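Local coordinates for protein glycoside hydrolase, GH17 family (Formosa sp. Hel1_33_131, PDB 6FCG) that probably hydrolyses internal beta-1,3-glucosidic bonds of the algal polysaccharide laminarin, as an endo-laminarinase of glycoside hydrolase family 17, at residues T306-F311 with A330-H335. Sequence-based numbering, arbitrary orientation.
Sequences TGWASF and AIFYNH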
loop_
_atom_site.group_PDB
_atom_site.type_symbol
_atom_site.label_atom_id
_atom_site.label_comp_id
_atom_site.label_asym_id
_atom_site.label_seq_id
_atom_site.Cartn_x
_atom_site.Cartn_y
_atom_site.Cartn_z
ATOM N N THR A 306 8.316 -29.052 17.330
ATOM C CA THR A 306 8.688 -28.227 16.186
ATOM C C THR A 306 7.899 -28.722 14.974
ATOM O O THR A 306 7.472 -29.871 14.946
ATOM C CB THR A 306 10.195 -28.247 15.904
ATOM O OG1 THR A 306 10.501 -27.245 14.928
ATOM C CG2 THR A 306 10.652 -29.612 15.373
ATOM N N GLY A 307 7.721 -27.865 13.984
ATOM C CA GLY A 307 6.913 -28.195 12.827
ATOM C C GLY A 307 6.930 -27.125 11.753
ATOM O O GLY A 307 7.373 -26.015 11.978
ATOM N N TRP A 308 6.447 -27.485 10.572
ATOM C CA TRP A 308 6.452 -26.605 9.409
ATOM C C TRP A 308 5.182 -26.853 8.578
ATOM O O TRP A 308 5.046 -27.887 7.954
ATOM C CB TRP A 308 7.706 -26.906 8.588
ATOM C CG TRP A 308 8.064 -25.896 7.602
ATOM C CD1 TRP A 308 7.433 -25.651 6.406
ATOM C CD2 TRP A 308 9.150 -24.988 7.672
ATOM N NE1 TRP A 308 8.064 -24.641 5.736
ATOM C CE2 TRP A 308 9.114 -24.202 6.498
ATOM C CE3 TRP A 308 10.143 -24.745 8.612
ATOM C CZ2 TRP A 308 10.041 -23.207 6.236
ATOM C CZ3 TRP A 308 11.062 -23.752 8.362
ATOM C CH2 TRP A 308 11.008 -22.993 7.178
ATOM N N ALA A 309 4.257 -25.898 8.588
ATOM C CA ALA A 309 2.957 -26.097 7.985
ATOM C C ALA A 309 2.999 -26.157 6.474
ATOM O O ALA A 309 3.883 -25.560 5.830
ATOM C CB ALA A 309 2.015 -25.023 8.454
ATOM N N SER A 310 2.062 -26.893 5.896
ATOM C CA SER A 310 1.987 -27.084 4.449
ATOM C C SER A 310 1.152 -26.020 3.749
ATOM O O SER A 310 1.111 -25.995 2.516
ATOM C CB SER A 310 1.411 -28.452 4.115
ATOM O OG SER A 310 0.066 -28.576 4.546
ATOM N N PHE A 311 0.495 -25.143 4.503
ATOM C CA PHE A 311 -0.280 -24.076 3.896
ATOM C C PHE A 311 -0.449 -22.902 4.849
ATOM O O PHE A 311 -0.562 -23.107 6.043
ATOM C CB PHE A 311 -1.663 -24.600 3.456
ATOM C CG PHE A 311 -2.441 -23.622 2.657
ATOM C CD1 PHE A 311 -2.257 -23.527 1.289
ATOM C CD2 PHE A 311 -3.323 -22.748 3.268
ATOM C CE1 PHE A 311 -2.955 -22.585 0.531
ATOM C CE2 PHE A 311 -4.034 -21.801 2.516
ATOM C CZ PHE A 311 -3.847 -21.724 1.143
ATOM N N ALA A 330 8.311 -31.400 4.056
ATOM C CA ALA A 330 9.053 -32.648 3.963
ATOM C C ALA A 330 10.554 -32.447 4.199
ATOM O O ALA A 330 11.181 -33.207 4.945
ATOM C CB ALA A 330 8.816 -33.307 2.616
ATOM N N ILE A 331 11.127 -31.426 3.577
ATOM C CA ILE A 331 12.535 -31.129 3.795
ATOM C C ILE A 331 12.824 -30.853 5.282
ATOM O O ILE A 331 13.780 -31.385 5.849
ATOM C CB ILE A 331 13.010 -29.959 2.925
ATOM C CG1 ILE A 331 13.019 -30.384 1.458
ATOM C CG2 ILE A 331 14.418 -29.515 3.342
ATOM C CD1 ILE A 331 13.115 -29.224 0.489
ATOM N N PHE A 332 11.976 -30.057 5.917
ATOM C CA PHE A 332 12.160 -29.733 7.321
ATOM C C PHE A 332 12.030 -30.976 8.202
ATOM O O PHE A 332 12.895 -31.214 9.046
ATOM C CB PHE A 332 11.183 -28.640 7.769
ATOM C CG PHE A 332 11.439 -28.134 9.163
ATOM C CD1 PHE A 332 12.540 -27.332 9.422
ATOM C CD2 PHE A 332 10.588 -28.461 10.210
ATOM C CE1 PHE A 332 12.790 -26.861 10.700
ATOM C CE2 PHE A 332 10.822 -27.981 11.486
ATOM C CZ PHE A 332 11.927 -27.183 11.733
ATOM N N TYR A 333 10.964 -31.748 7.986
ATOM C CA TYR A 333 10.711 -32.968 8.745
ATOM C C TYR A 333 11.926 -33.909 8.719
ATOM O O TYR A 333 12.368 -34.381 9.769
ATOM C CB TYR A 333 9.490 -33.720 8.195
ATOM C CG TYR A 333 9.192 -35.001 8.921
ATOM C CD1 TYR A 333 8.604 -34.989 10.178
ATOM C CD2 TYR A 333 9.474 -36.229 8.335
ATOM C CE1 TYR A 333 8.307 -36.171 10.843
ATOM C CE2 TYR A 333 9.185 -37.423 8.984
ATOM C CZ TYR A 333 8.608 -37.396 10.239
ATOM O OH TYR A 333 8.359 -38.609 10.836
ATOM N N ASN A 334 12.463 -34.155 7.522
ATOM C CA ASN A 334 13.620 -35.040 7.342
ATOM C C ASN A 334 14.905 -34.501 7.940
ATOM O O ASN A 334 15.666 -35.270 8.540
ATOM C CB ASN A 334 13.840 -35.378 5.865
ATOM C CG ASN A 334 12.705 -36.199 5.289
ATOM O OD1 ASN A 334 12.105 -37.042 5.962
ATOM N ND2 ASN A 334 12.408 -35.967 4.045
ATOM N N HIS A 335 15.133 -33.193 7.824
ATOM C CA HIS A 335 16.294 -32.576 8.480
ATOM C C HIS A 335 16.215 -32.720 9.994
ATOM O O HIS A 335 17.231 -32.970 10.647
ATOM C CB HIS A 335 16.446 -31.087 8.142
ATOM C CG HIS A 335 17.132 -30.788 6.841
ATOM N ND1 HIS A 335 18.065 -31.617 6.246
ATOM C CD2 HIS A 335 17.054 -29.695 6.048
ATOM C CE1 HIS A 335 18.498 -31.064 5.124
ATOM N NE2 HIS A 335 17.902 -29.897 4.982
#
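Trp308 and Phe332 come nearest along the backbones, their CA atoms 6.8 Å apart, an extended loop running past a turn of helix 326-342; the CA atoms of Gly307 and Tyr333 come next, at 7.3 Å. In the TIM barrel of this family 17 enzyme, residues 306-311 leave the C-terminal end of strand 301-305, whereas residues 330-335 lie on helix 326-342, the next helix in the chain. No hydrogen bond joins the two segments, and the contact is fully buried. Phe332 carries the helix side of it. Its CG lies anti to the backbone N (chi1 -173°), which carries the ring off the helix toward the loop, between Trp308 and Thr306. Over one face of that ring, toward its rim, sits Trp308 CE3 of the six-membered ring, 3.6 Å from Phe332 CD1, while Trp308 CB packs 3.7 Å from Phe332 CD2. The two ring planes meet at 39°, an oblique pairing. Beyond the rings, Trp308 NE1 bonds to Ala323 O, which helps to hold the indole's orientation, and Met274 and Ala277 of helix 266-294 also touch it. With an alanine at Phe332 the ring would be gone, and the indole is likely to gain freedom to shift, with a gap beside Thr306 OG1. The far rim of the phenyl ring meets a polar atom: Thr306 OG1, hydrogen-bonded to Thr242 O, lies in the ring plane, 3.5 Å from Phe332 CZ.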